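Local coordinates for protein uronate isomerase (Caulobacter crescentus, PDB 2Q01) that interconverts D-glucuronate with D-fructuronate and D-galacturonate with D-tagaturonate, as a uronate isomerase of the metallo-dependent hydrolase superfamily, at residues H192-Y197 against Y470-R475; W48-A53 against A182-S187; D417-R420 against S424-A427; E176-H181 against I243-T248; Y197-V202 against T293-M298. One frame throughout, in Å; residues are numbered along the deposited sequence.

Contact 1 of 5, residues H192-Y197 against Y470-R475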
# COMPACT_ATOMS: atom_id res chain seq x y z
N HIS B 192 -37.96 1.35 -10.85
CA HIS B 192 -37.52 0.08 -10.29
C HIS B 192 -36.69 0.35 -9.05
O HIS B 192 -35.45 0.31 -9.07
CB HIS B 192 -36.75 -0.71 -11.35
CG HIS B 192 -36.38 -2.11 -10.95
ND1 HIS B 192 -35.08 -2.56 -10.92
CD2 HIS B 192 -37.15 -3.17 -10.59
CE1 HIS B 192 -35.06 -3.83 -10.55
NE2 HIS B 192 -36.30 -4.22 -10.34
N VAL B 193 -37.38 0.67 -7.96
CA VAL B 193 -36.76 0.84 -6.66
C VAL B 193 -36.91 -0.47 -5.89
O VAL B 193 -38.02 -0.91 -5.57
CB VAL B 193 -37.37 2.01 -5.87
CG1 VAL B 193 -36.73 2.12 -4.49
CG2 VAL B 193 -37.20 3.33 -6.64
N ILE B 194 -35.77 -1.11 -5.62
CA ILE B 194 -35.76 -2.40 -4.92
C ILE B 194 -35.04 -2.28 -3.58
O ILE B 194 -34.61 -1.20 -3.18
CB ILE B 194 -35.14 -3.53 -5.78
CG1 ILE B 194 -33.71 -3.19 -6.21
CG2 ILE B 194 -36.01 -3.81 -6.99
CD1 ILE B 194 -32.94 -4.37 -6.76
N THR B 195 -34.90 -3.41 -2.90
CA THR B 195 -34.31 -3.43 -1.57
C THR B 195 -33.10 -4.38 -1.49
O THR B 195 -32.79 -5.08 -2.46
CB THR B 195 -35.37 -3.77 -0.49
OG1 THR B 195 -34.76 -3.78 0.80
CG2 THR B 195 -36.03 -5.11 -0.76
N ALA B 196 -32.42 -4.36 -0.35
CA ALA B 196 -31.33 -5.30 -0.07
C ALA B 196 -31.45 -5.77 1.37
O ALA B 196 -31.82 -4.99 2.25
CB ALA B 196 -29.98 -4.65 -0.32
N TYR B 197 -31.14 -7.05 1.60
CA TYR B 197 -31.28 -7.68 2.92
C TYR B 197 -30.05 -7.47 3.80
O TYR B 197 -29.00 -8.04 3.54
CB TYR B 197 -31.54 -9.17 2.73
CG TYR B 197 -31.95 -9.93 3.98
CD1 TYR B 197 -33.26 -9.88 4.44
CD2 TYR B 197 -31.04 -10.73 4.67
CE1 TYR B 197 -33.65 -10.58 5.56
CE2 TYR B 197 -31.42 -11.44 5.80
CZ TYR B 197 -32.73 -11.36 6.23
OH TYR B 197 -33.14 -12.04 7.34
N TYR B 470 -25.56 -8.77 -10.21
CA TYR B 470 -26.67 -8.56 -9.29
C TYR B 470 -27.98 -9.15 -9.79
O TYR B 470 -29.04 -8.79 -9.30
CB TYR B 470 -26.84 -7.06 -9.01
CG TYR B 470 -25.76 -6.52 -8.11
CD1 TYR B 470 -24.59 -5.98 -8.64
CD2 TYR B 470 -25.90 -6.56 -6.73
CE1 TYR B 470 -23.59 -5.50 -7.81
CE2 TYR B 470 -24.91 -6.07 -5.89
CZ TYR B 470 -23.76 -5.54 -6.44
OH TYR B 470 -22.79 -5.06 -5.61
N LYS B 471 -27.89 -10.05 -10.78
CA LYS B 471 -29.03 -10.80 -11.32
C LYS B 471 -30.23 -9.91 -11.68
O LYS B 471 -31.39 -10.22 -11.39
CB LYS B 471 -29.42 -11.95 -10.37
CG LYS B 471 -28.29 -12.95 -10.09
CD LYS B 471 -28.70 -13.95 -9.02
CE LYS B 471 -27.60 -14.99 -8.77
NZ LYS B 471 -28.05 -16.09 -7.86
N LEU B 472 -29.92 -8.79 -12.33
CA LEU B 472 -30.89 -7.76 -12.68
C LEU B 472 -31.46 -7.92 -14.09
O LEU B 472 -32.16 -7.03 -14.59
CB LEU B 472 -30.23 -6.38 -12.52
CG LEU B 472 -30.53 -5.48 -11.32
CD1 LEU B 472 -30.98 -6.25 -10.10
CD2 LEU B 472 -29.31 -4.66 -11.00
N ASP B 473 -31.18 -9.07 -14.70
CA ASP B 473 -31.57 -9.34 -16.09
C ASP B 473 -33.06 -9.63 -16.29
O ASP B 473 -33.56 -9.52 -17.41
CB ASP B 473 -30.71 -10.47 -16.67
CG ASP B 473 -29.28 -10.03 -16.98
OD1 ASP B 473 -28.36 -10.86 -16.83
OD2 ASP B 473 -29.08 -8.86 -17.37
N GLN B 474 -33.75 -9.99 -15.22
CA GLN B 474 -35.20 -10.14 -15.27
C GLN B 474 -35.86 -8.94 -14.59
O GLN B 474 -35.91 -8.87 -13.36
CB GLN B 474 -35.68 -11.43 -14.59
CG GLN B 474 -35.14 -12.73 -15.19
CD GLN B 474 -34.12 -13.41 -14.29
OE1 GLN B 474 -34.41 -14.43 -13.68
NE2 GLN B 474 -32.92 -12.83 -14.21
N ARG B 475 -36.34 -7.99 -15.40
CA ARG B 475 -37.16 -6.90 -14.90
C ARG B 475 -38.52 -7.47 -14.49
O ARG B 475 -39.08 -8.31 -15.21
CB ARG B 475 -37.38 -5.82 -15.96
CG ARG B 475 -36.19 -4.92 -16.24
CD ARG B 475 -36.02 -3.85 -15.18
NE ARG B 475 -36.78 -2.63 -15.46
CZ ARG B 475 -36.42 -1.42 -15.05
NH1 ARG B 475 -37.16 -0.35 -15.34
NH2 ARG B 475 -35.30 -1.27 -14.36
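With chi1 at -173°, the His-192 ring swings to the side opposite its own backbone N, and Arg-475 bends at both chi2 and chi3 to bring its guanidinium against CB of that histidine. The two meet beside strand 192-194, third in the parallel sheet that begins with 37-39 in this TIM-barrel protein; the partner is the loop that leaves helix 451-469. A Schellman motif with Lys-471 as its C-prime residue ends that helix before the loop reaches Leu-472 and Arg-475.

The main contact lies over a face of the guanidinium, where His-192 CB sits 3.4 Å from Arg-475 NH2 and 3.8 Å from Arg-475 CZ. Toward the ring itself the approach is oblique: NH2 comes to 3.7 Å from CG of His-192, with the two planes 42° apart. The polar ends are used elsewhere. Arg-475 NH2 bonds to Glu-166 O and its NE to Arg-480 O, while His-192 ND1 is paired with Thr-167 OG1, so the neighbouring strand 165-169 fixes both groups. With a leucine in place of Arg-475, Glu-166 O would probably lose the donor that NH2 supplies, and one side of the His-192 side chain would be less tightly backed.

Ile-194 makes the second, purely apolar touch. It also backs the histidine within its own strand, with CG2 lying 3.3 Å above the His-192 ring plane, toward the rim. Leu-472 has its chi1 (-104°) off the staggered positions, and its CD1 ends 4.3 Å from CD1 of Ile-194.

Contact 2 of 5, residues W48-A53 against A182-S187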
# COMPACT_ATOMS: atom_id res chain seq x y z
N TRP B 48 -39.32 8.34 0.07
CA TRP B 48 -39.20 9.49 -0.83
C TRP B 48 -39.96 9.27 -2.14
O TRP B 48 -40.56 10.20 -2.67
CB TRP B 48 -37.74 9.81 -1.15
CG TRP B 48 -36.92 10.31 0.00
CD1 TRP B 48 -37.37 10.87 1.17
CD2 TRP B 48 -35.48 10.34 0.08
NE1 TRP B 48 -36.31 11.23 1.97
CE2 TRP B 48 -35.14 10.92 1.33
CE3 TRP B 48 -34.45 9.93 -0.78
CZ2 TRP B 48 -33.81 11.08 1.74
CZ3 TRP B 48 -33.13 10.10 -0.37
CH2 TRP B 48 -32.82 10.67 0.88
N PHE B 49 -39.95 8.04 -2.64
CA PHE B 49 -40.59 7.71 -3.90
C PHE B 49 -42.01 7.17 -3.72
O PHE B 49 -42.80 7.18 -4.67
CB PHE B 49 -39.73 6.72 -4.70
CG PHE B 49 -38.30 7.15 -4.83
CD1 PHE B 49 -37.32 6.58 -4.02
CD2 PHE B 49 -37.94 8.16 -5.72
CE1 PHE B 49 -35.99 6.99 -4.12
CE2 PHE B 49 -36.62 8.57 -5.82
CZ PHE B 49 -35.64 7.99 -5.02
N ALA B 50 -42.34 6.72 -2.52
CA ALA B 50 -43.67 6.21 -2.24
C ALA B 50 -44.65 7.35 -1.98
O ALA B 50 -45.79 7.32 -2.44
CB ALA B 50 -43.66 5.23 -1.07
N THR B 51 -44.18 8.37 -1.26
CA THR B 51 -45.01 9.54 -0.96
C THR B 51 -44.88 10.61 -2.05
O THR B 51 -45.84 11.32 -2.33
CB THR B 51 -44.69 10.16 0.42
OG1 THR B 51 -43.38 10.75 0.41
CG2 THR B 51 -44.77 9.12 1.53
N ASN B 52 -43.69 10.68 -2.65
CA ASN B 52 -43.30 11.73 -3.61
C ASN B 52 -43.44 13.16 -3.08
O ASN B 52 -43.81 14.08 -3.81
CB ASN B 52 -43.98 11.55 -4.97
CG ASN B 52 -43.17 12.15 -6.11
OD1 ASN B 52 -41.94 12.17 -6.08
ND2 ASN B 52 -43.86 12.64 -7.13
N ALA B 53 -43.13 13.33 -1.80
CA ALA B 53 -43.14 14.63 -1.15
C ALA B 53 -41.87 15.39 -1.53
O ALA B 53 -40.81 14.77 -1.66
CB ALA B 53 -43.23 14.46 0.36
N ALA B 182 -43.65 -1.62 -1.36
CA ALA B 182 -44.95 -2.10 -1.84
C ALA B 182 -45.77 -0.97 -2.46
O ALA B 182 -46.47 -1.19 -3.45
CB ALA B 182 -45.73 -2.76 -0.70
N ALA B 183 -45.66 0.23 -1.90
CA ALA B 183 -46.38 1.40 -2.39
C ALA B 183 -45.81 1.91 -3.71
O ALA B 183 -46.55 2.47 -4.52
CB ALA B 183 -46.36 2.50 -1.34
N ILE B 184 -44.51 1.72 -3.91
CA ILE B 184 -43.83 2.11 -5.14
C ILE B 184 -44.31 1.22 -6.29
O ILE B 184 -44.64 1.72 -7.37
CB ILE B 184 -42.28 2.06 -5.00
CG1 ILE B 184 -41.78 3.30 -4.26
CG2 ILE B 184 -41.60 1.97 -6.37
CD1 ILE B 184 -40.39 3.15 -3.65
N ARG B 185 -44.34 -0.08 -6.06
CA ARG B 185 -44.75 -1.03 -7.09
C ARG B 185 -46.21 -0.82 -7.49
O ARG B 185 -46.55 -0.83 -8.67
CB ARG B 185 -44.55 -2.47 -6.61
CG ARG B 185 -43.23 -2.70 -5.89
CD ARG B 185 -42.90 -4.18 -5.80
NE ARG B 185 -43.61 -4.84 -4.71
CZ ARG B 185 -43.25 -4.76 -3.43
NH1 ARG B 185 -43.96 -5.39 -2.50
NH2 ARG B 185 -42.19 -4.04 -3.08
N GLU B 186 -47.07 -0.62 -6.49
CA GLU B 186 -48.51 -0.58 -6.70
C GLU B 186 -48.96 0.68 -7.45
O GLU B 186 -50.03 0.69 -8.06
CB GLU B 186 -49.25 -0.69 -5.38
CG GLU B 186 -49.34 -2.10 -4.84
CD GLU B 186 -50.24 -2.20 -3.63
OE1 GLU B 186 -49.86 -1.67 -2.56
OE2 GLU B 186 -51.32 -2.79 -3.76
N SER B 187 -48.13 1.73 -7.39
CA SER B 187 -48.42 2.98 -8.10
C SER B 187 -48.20 2.84 -9.60
O SER B 187 -47.54 1.89 -10.04
CB SER B 187 -47.56 4.13 -7.54
OG SER B 187 -46.21 4.00 -7.93
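Apolar contact alone joins Ala-50 and Phe-49 of helix 47-51 to Ala-183 and Ile-184 of helix 179-186. The helices come close because small side chains meet where they pass: the CA atoms of Ala-50 and Ile-184 are only 5.0 Å apart. The two alanine methyls face each other, Ala-50 CB to Ala-183 CB at 3.8 Å. Ile-184 supplies the longer reach. Its CG1 is anti to the carbonyl carbon (chi1 -79°), which lays that branch against the Phe-49 to Ala-50 peptide, 3.9 Å from Ala-50 N. The branch then runs on until CD1 stands 3.8 Å from Phe-49 CB. The phenylalanine thus offers the base of its side chain to Ile-184, while the ring leads away to pack edge-to-face on Phe-422. Trp-189 touches both Phe-49 and Ile-184.

Hydrogen bonds belong to the ends of the helices. Ser-187 folds its OG back onto Ile-184 O at 2.8 Å, with a C=O...donor angle of 130° and the donor tilted 32° from the carbonyl plane, so the hydroxyl takes up a carbonyl of the last turn. On the other segment Asn-52 leaves helical geometry with positive phi, and its OD1 accepts from Arg-157 N.

Helix 179-186 is the connection between parallel neighbours 165-169 and 192-194, a beta-alpha-beta crossover. The contact therefore sets a crossover helix of the TIM barrel against the short helix that follows its first strand, 37-39.

Contact 3 of 5, residues D417-R420 against S424-A427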
# COMPACT_ATOMS: atom_id res chain seq x y z
N ASP B 417 -22.92 3.44 -5.96
CA ASP B 417 -22.70 4.77 -5.39
C ASP B 417 -22.64 4.77 -3.86
O ASP B 417 -21.93 5.60 -3.28
CB ASP B 417 -23.73 5.77 -5.90
CG ASP B 417 -25.16 5.26 -5.78
OD1 ASP B 417 -25.78 5.03 -6.84
OD2 ASP B 417 -25.65 5.10 -4.65
N ASP B 418 -23.41 3.87 -3.24
CA ASP B 418 -23.46 3.67 -1.78
C ASP B 418 -23.70 4.97 -0.99
O ASP B 418 -22.99 5.28 -0.03
CB ASP B 418 -22.20 2.93 -1.29
CG ASP B 418 -22.35 2.38 0.12
OD1 ASP B 418 -23.43 1.87 0.47
OD2 ASP B 418 -21.36 2.45 0.89
N THR B 419 -24.71 5.73 -1.40
CA THR B 419 -24.94 7.05 -0.81
C THR B 419 -26.40 7.26 -0.39
O THR B 419 -27.31 6.61 -0.90
CB THR B 419 -24.46 8.19 -1.77
OG1 THR B 419 -24.59 9.46 -1.12
CG2 THR B 419 -25.23 8.18 -3.09
N ARG B 420 -26.59 8.15 0.58
CA ARG B 420 -27.93 8.61 0.95
C ARG B 420 -28.31 9.85 0.12
O ARG B 420 -29.49 10.08 -0.17
CB ARG B 420 -28.02 8.89 2.46
CG ARG B 420 -29.43 9.18 2.96
CD ARG B 420 -29.62 8.87 4.44
NE ARG B 420 -30.99 9.17 4.87
CZ ARG B 420 -32.02 8.33 4.78
NH1 ARG B 420 -33.23 8.71 5.20
NH2 ARG B 420 -31.86 7.10 4.29
N SER B 424 -26.58 13.43 -5.72
CA SER B 424 -25.20 13.14 -6.07
C SER B 424 -25.06 11.84 -6.87
O SER B 424 -23.98 11.51 -7.33
CB SER B 424 -24.34 13.07 -4.80
OG SER B 424 -24.25 14.33 -4.16
N ILE B 425 -26.16 11.10 -7.01
CA ILE B 425 -26.14 9.81 -7.74
C ILE B 425 -25.62 9.91 -9.18
O ILE B 425 -24.66 9.21 -9.52
CB ILE B 425 -27.48 9.00 -7.60
CG1 ILE B 425 -27.62 8.44 -6.19
CG2 ILE B 425 -27.56 7.87 -8.63
CD1 ILE B 425 -28.90 7.65 -5.96
N PRO B 426 -26.23 10.78 -10.04
CA PRO B 426 -25.62 10.98 -11.36
C PRO B 426 -24.19 11.54 -11.34
O PRO B 426 -23.39 11.17 -12.20
CB PRO B 426 -26.58 11.96 -12.05
CG PRO B 426 -27.29 12.63 -10.94
CD PRO B 426 -27.46 11.59 -9.90
N ALA B 427 -23.89 12.41 -10.38
CA ALA B 427 -22.53 12.94 -10.16
C ALA B 427 -21.50 11.84 -9.89
O ALA B 427 -20.41 11.87 -10.46
CB ALA B 427 -22.53 13.95 -9.02
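Asp-417 and Ile-425 are the nearest backbone neighbours here, with CA atoms 6.5 Å apart, where the chain turns through Asp-418 at positive phi and then enters helix 425-445. Asp-417 has CG between its backbone N and carbonyl carbon (chi1 49°), a position that sets the carboxylate beside the isoleucine. OD1 of Asp-417 lies 3.8 Å from CG2 and 3.9 Å from CG1 of Ile-425. Thr-419 adds its methyl: CG2 approaches the same Ile-425 CG1 at 3.9 Å, so this one methylene is touched by both loop residues.

OD1 is hydrogen-bonded outside the segments, to Ser-39 OG at the end of strand 37-39; OD2 takes a weak bond from Thr-419 N in its own loop, at 3.4 Å. Were Asp-417 an alanine, Ser-39 OG would probably lose its partner and the Ile-425 side chain its neighbour on that side. Next in the chain, Asp-418 touches His-41 and His-43, a histidine pair consistent with the HxH signature of this superfamily.

Between the segments the chemistry is a polar group and a methyl resting on an aliphatic chain: van der Waals contact fits the pieces together, while the bond to Ser-39, with a weak one from Thr-419 N, steadies the carboxylate.

Contact 4 of 5, residues E176-H181 against I243-T248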
# COMPACT_ATOMS: atom_id res chain seq x y z
N GLU B 176 -37.39 -4.35 9.93
CA GLU B 176 -38.21 -3.25 9.39
C GLU B 176 -39.16 -3.67 8.27
O GLU B 176 -38.95 -4.70 7.63
CB GLU B 176 -37.36 -2.04 8.99
CG GLU B 176 -35.88 -2.33 8.78
CD GLU B 176 -35.04 -1.06 8.73
OE1 GLU B 176 -35.54 0.02 9.10
OE2 GLU B 176 -33.86 -1.15 8.32
N SER B 177 -40.20 -2.85 8.04
CA SER B 177 -41.22 -3.17 7.05
C SER B 177 -40.83 -2.73 5.64
O SER B 177 -40.06 -1.78 5.45
CB SER B 177 -42.58 -2.55 7.43
OG SER B 177 -42.59 -1.15 7.21
N LEU B 178 -41.36 -3.45 4.65
CA LEU B 178 -41.15 -3.12 3.24
C LEU B 178 -42.37 -2.38 2.69
O LEU B 178 -42.78 -2.54 1.53
CB LEU B 178 -40.83 -4.39 2.46
CG LEU B 178 -39.56 -5.12 2.92
CD1 LEU B 178 -39.43 -6.44 2.19
CD2 LEU B 178 -38.33 -4.26 2.70
N GLN B 179 -42.94 -1.57 3.58
CA GLN B 179 -44.11 -0.72 3.36
C GLN B 179 -43.98 0.16 2.12
O GLN B 179 -44.86 0.17 1.25
CB GLN B 179 -44.26 0.16 4.60
CG GLN B 179 -45.59 0.84 4.81
CD GLN B 179 -45.58 1.77 6.01
OE1 GLN B 179 -46.42 2.66 6.12
NE2 GLN B 179 -44.62 1.57 6.91
N HIS B 180 -42.89 0.91 2.04
CA HIS B 180 -42.71 1.93 1.02
C HIS B 180 -42.35 1.34 -0.33
O HIS B 180 -42.62 1.95 -1.36
CB HIS B 180 -41.66 2.95 1.47
CG HIS B 180 -41.99 3.58 2.79
ND1 HIS B 180 -43.05 4.45 2.95
CD2 HIS B 180 -41.42 3.45 4.01
CE1 HIS B 180 -43.11 4.83 4.21
NE2 HIS B 180 -42.13 4.24 4.87
N HIS B 181 -41.76 0.15 -0.33
CA HIS B 181 -41.47 -0.57 -1.56
C HIS B 181 -42.73 -1.13 -2.19
O HIS B 181 -42.85 -1.13 -3.42
CB HIS B 181 -40.48 -1.70 -1.29
CG HIS B 181 -39.11 -1.21 -0.94
ND1 HIS B 181 -38.75 -0.90 0.34
CD2 HIS B 181 -38.03 -0.98 -1.72
CE1 HIS B 181 -37.49 -0.50 0.35
NE2 HIS B 181 -37.03 -0.53 -0.89
N ILE B 243 -37.08 -10.62 -1.53
CA ILE B 243 -37.12 -11.11 -2.92
C ILE B 243 -38.40 -10.68 -3.63
O ILE B 243 -38.36 -10.18 -4.76
CB ILE B 243 -36.96 -12.66 -2.96
CG1 ILE B 243 -35.53 -13.04 -2.58
CG2 ILE B 243 -37.29 -13.23 -4.34
CD1 ILE B 243 -35.39 -14.42 -2.03
N ASP B 244 -39.53 -10.86 -2.95
CA ASP B 244 -40.84 -10.44 -3.44
C ASP B 244 -40.95 -8.92 -3.60
O ASP B 244 -41.76 -8.42 -4.38
CB ASP B 244 -41.95 -10.94 -2.51
CG ASP B 244 -42.10 -12.46 -2.55
OD1 ASP B 244 -42.66 -13.01 -1.58
OD2 ASP B 244 -41.67 -13.10 -3.53
N ALA B 245 -40.12 -8.19 -2.85
CA ALA B 245 -40.01 -6.74 -2.98
C ALA B 245 -38.94 -6.33 -4.01
O ALA B 245 -38.66 -5.14 -4.19
CB ALA B 245 -39.71 -6.11 -1.62
N GLY B 246 -38.35 -7.32 -4.66
CA GLY B 246 -37.43 -7.08 -5.77
C GLY B 246 -35.95 -7.26 -5.48
O GLY B 246 -35.13 -7.10 -6.39
N ALA B 247 -35.61 -7.60 -4.24
CA ALA B 247 -34.22 -7.80 -3.83
C ALA B 247 -33.53 -8.93 -4.58
O ALA B 247 -34.13 -9.97 -4.86
CB ALA B 247 -34.11 -8.03 -2.33
N THR B 248 -32.27 -8.69 -4.91
CA THR B 248 -31.42 -9.70 -5.54
C THR B 248 -30.16 -9.89 -4.71
O THR B 248 -29.36 -10.79 -4.99
CB THR B 248 -31.01 -9.29 -6.98
OG1 THR B 248 -30.29 -8.05 -6.95
CG2 THR B 248 -32.23 -9.14 -7.90
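Leu-178 and His-181 both aim their CB atoms at Ala-245, one from the N-cap position of helix 179-186 and the other from its first turn. Ala-245 belongs to a helix end: helix 228-244 closes just there in a Schellman motif, so the start of one barrel helix rests on the finish of another.

The methyl of Ala-245 points at CD1 of Leu-178, which it meets from the side of the leucine branch, CB to CD1 at 3.8 Å; the leucine's CG is anti to the carbonyl carbon (chi1 -61°). Leu-178 also touches Phe-242 of helix 228-244. His-181 contributes the base of its side chain more loosely, CB to Ala-245 CB at 4.5 Å. The imidazole goes on to other work, NE2 hydrogen-bonding to Thr-170 OG1 after strand 165-169, and this bond helps fix the ring's rotation.

Thus a single methyl is shared by two larger side chains. Just after it the chain leaves the helix: Gly-246 takes phi 105°, at which a CB would be jammed against the carbonyl O of Ala-245. The turn is held by Gly-246 N bonding back to Ile-243 O at 2.9 Å.

Contact 5 of 5, residues Y197-V202 against T293-M298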
# COMPACT_ATOMS: atom_id res chain seq x y z
N TYR B 197 -31.14 -7.05 1.60
CA TYR B 197 -31.28 -7.68 2.92
C TYR B 197 -30.05 -7.47 3.80
O TYR B 197 -29.00 -8.04 3.54
CB TYR B 197 -31.54 -9.17 2.73
CG TYR B 197 -31.95 -9.93 3.98
CD1 TYR B 197 -33.26 -9.88 4.44
CD2 TYR B 197 -31.04 -10.73 4.67
CE1 TYR B 197 -33.65 -10.58 5.56
CE2 TYR B 197 -31.42 -11.44 5.80
CZ TYR B 197 -32.73 -11.36 6.23
OH TYR B 197 -33.14 -12.04 7.34
N ARG B 198 -30.19 -6.66 4.85
CA ARG B 198 -29.07 -6.37 5.74
C ARG B 198 -29.36 -6.79 7.19
O ARG B 198 -29.83 -5.98 7.99
CB ARG B 198 -28.73 -4.88 5.70
CG ARG B 198 -27.34 -4.55 6.23
CD ARG B 198 -27.27 -3.13 6.73
NE ARG B 198 -25.93 -2.80 7.20
CZ ARG B 198 -25.01 -2.15 6.49
NH1 ARG B 198 -25.27 -1.74 5.25
NH2 ARG B 198 -23.82 -1.91 7.02
N PRO B 199 -29.05 -8.06 7.54
CA PRO B 199 -29.44 -8.63 8.83
C PRO B 199 -28.57 -8.25 10.03
O PRO B 199 -28.76 -8.80 11.12
CB PRO B 199 -29.37 -10.13 8.57
CG PRO B 199 -28.33 -10.29 7.53
CD PRO B 199 -28.33 -9.04 6.70
N ASP B 200 -27.66 -7.29 9.85
CA ASP B 200 -26.65 -6.89 10.85
C ASP B 200 -27.13 -6.70 12.28
O ASP B 200 -26.43 -7.08 13.22
CB ASP B 200 -25.95 -5.60 10.39
CG ASP B 200 -25.06 -5.81 9.18
OD1 ASP B 200 -24.98 -6.94 8.65
OD2 ASP B 200 -24.43 -4.81 8.76
N ALA B 201 -28.31 -6.10 12.45
CA ALA B 201 -28.83 -5.79 13.78
C ALA B 201 -29.33 -7.01 14.56
O ALA B 201 -29.37 -6.98 15.79
CB ALA B 201 -29.91 -4.72 13.68
N VAL B 202 -29.71 -8.08 13.85
CA VAL B 202 -30.17 -9.31 14.51
C VAL B 202 -29.10 -10.40 14.48
O VAL B 202 -29.37 -11.57 14.78
CB VAL B 202 -31.53 -9.84 13.94
CG1 VAL B 202 -32.64 -8.82 14.16
CG2 VAL B 202 -31.43 -10.18 12.46
N THR B 293 -21.70 -17.78 6.93
CA THR B 293 -21.86 -19.10 6.30
C THR B 293 -23.33 -19.51 6.20
O THR B 293 -23.75 -20.11 5.21
CB THR B 293 -21.07 -20.16 7.08
OG1 THR B 293 -19.69 -19.82 7.05
CG2 THR B 293 -21.23 -21.56 6.47
N GLU B 294 -24.11 -19.15 7.21
CA GLU B 294 -25.51 -19.52 7.26
C GLU B 294 -26.32 -18.79 6.19
O GLU B 294 -27.20 -19.39 5.57
CB GLU B 294 -26.07 -19.29 8.66
CG GLU B 294 -27.08 -20.34 9.11
CD GLU B 294 -26.49 -21.74 9.29
OE1 GLU B 294 -27.14 -22.72 8.87
OE2 GLU B 294 -25.38 -21.86 9.86
N MET B 295 -25.98 -17.52 5.96
CA MET B 295 -26.62 -16.71 4.91
C MET B 295 -26.27 -17.21 3.52
O MET B 295 -27.06 -17.06 2.59
CB MET B 295 -26.24 -15.23 5.03
CG MET B 295 -26.74 -14.49 6.27
SD MET B 295 -28.49 -14.11 6.32
CE MET B 295 -29.08 -15.34 7.47
N ALA B 296 -25.07 -17.77 3.38
CA ALA B 296 -24.60 -18.32 2.11
C ALA B 296 -25.28 -19.64 1.80
O ALA B 296 -25.53 -19.95 0.64
CB ALA B 296 -23.11 -18.51 2.16
N LYS B 297 -25.57 -20.41 2.85
CA LYS B 297 -26.34 -21.65 2.74
C LYS B 297 -27.81 -21.40 2.36
O LYS B 297 -28.43 -22.25 1.71
CB LYS B 297 -26.28 -22.43 4.07
CG LYS B 297 -24.95 -23.14 4.31
CD LYS B 297 -25.05 -24.18 5.41
CE LYS B 297 -24.67 -23.61 6.76
NZ LYS B 297 -24.74 -24.65 7.82
N MET B 298 -28.34 -20.25 2.77
CA MET B 298 -29.68 -19.84 2.37
C MET B 298 -29.67 -19.34 0.93
O MET B 298 -30.63 -19.58 0.19
CB MET B 298 -30.21 -18.73 3.29
CG MET B 298 -30.74 -19.21 4.63
SD MET B 298 -31.15 -17.84 5.72
CE MET B 298 -31.04 -18.65 7.31
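Pro-199 and Met-295 are the closest residues of the two backbones, yet their CA atoms stay 9.4 Å apart: a loop after strand 192-194 passes helix 281-302 at a distance that only side chains bridge. In the TIM barrel this loop carries the chain on from the third strand, and Tyr-197 forms backbone hydrogen bonds with Ser-249 and Asp-251, tying it to strand 249-252.

Met-295 does the bridging. Its CG is anti to the carbonyl carbon (chi1 -66°) and the chain bends at chi2 and again at chi3, so that the sulfur is presented to the loop. SD lies 4.0 Å from Tyr-197 CE2, near the plane of the ring and outside its edge. From the ring centroid it is 5.3 Å away, 78° off the normal, which makes this an edge-on Met-aromatic contact. The same sulfur touches a second partner, with Pro-199 CG also 4.0 Å from Met-295 SD; here the proline ring and the methionine chain run alongside one another, pointing opposite ways.

Helix 228-244 helps to hold the tyrosine. Tyr-197 OH is hydrogen-bonded to His-235 ND1, Phe-242 meets the ring edge-to-face, and Arg-239 touches both Tyr-197 and Met-295. The ring is therefore anchored at its hydroxyl while its CE2 edge meets the sulfur. Within the loop, Val-202 N donates to Pro-199 O at 3.0 Å.

How the contacts relate
Contacts 1, 3, 4 and 5 are buried, with contact 3 nearest the centre of the chain; contact 2 is partly buried. Contacts 2 and 4 both use helix 179-186, one pressing helix 47-51 against it and the other a helix end. From contact 1, Val-193 CG1 reaches Ile-184 CD1 of contact 2 at 3.9 Å, and Tyr-470 O bonds to Thr-248 OG1 of contact 4. Contact 5 shares Tyr-197 with contact 1 and carries that chain out to another helix. Methyls and aliphatic branches dominate contacts 2 and 4, a guanidinium and a carboxylate enter contacts 1 and 3, and a sulfur makes contact 5.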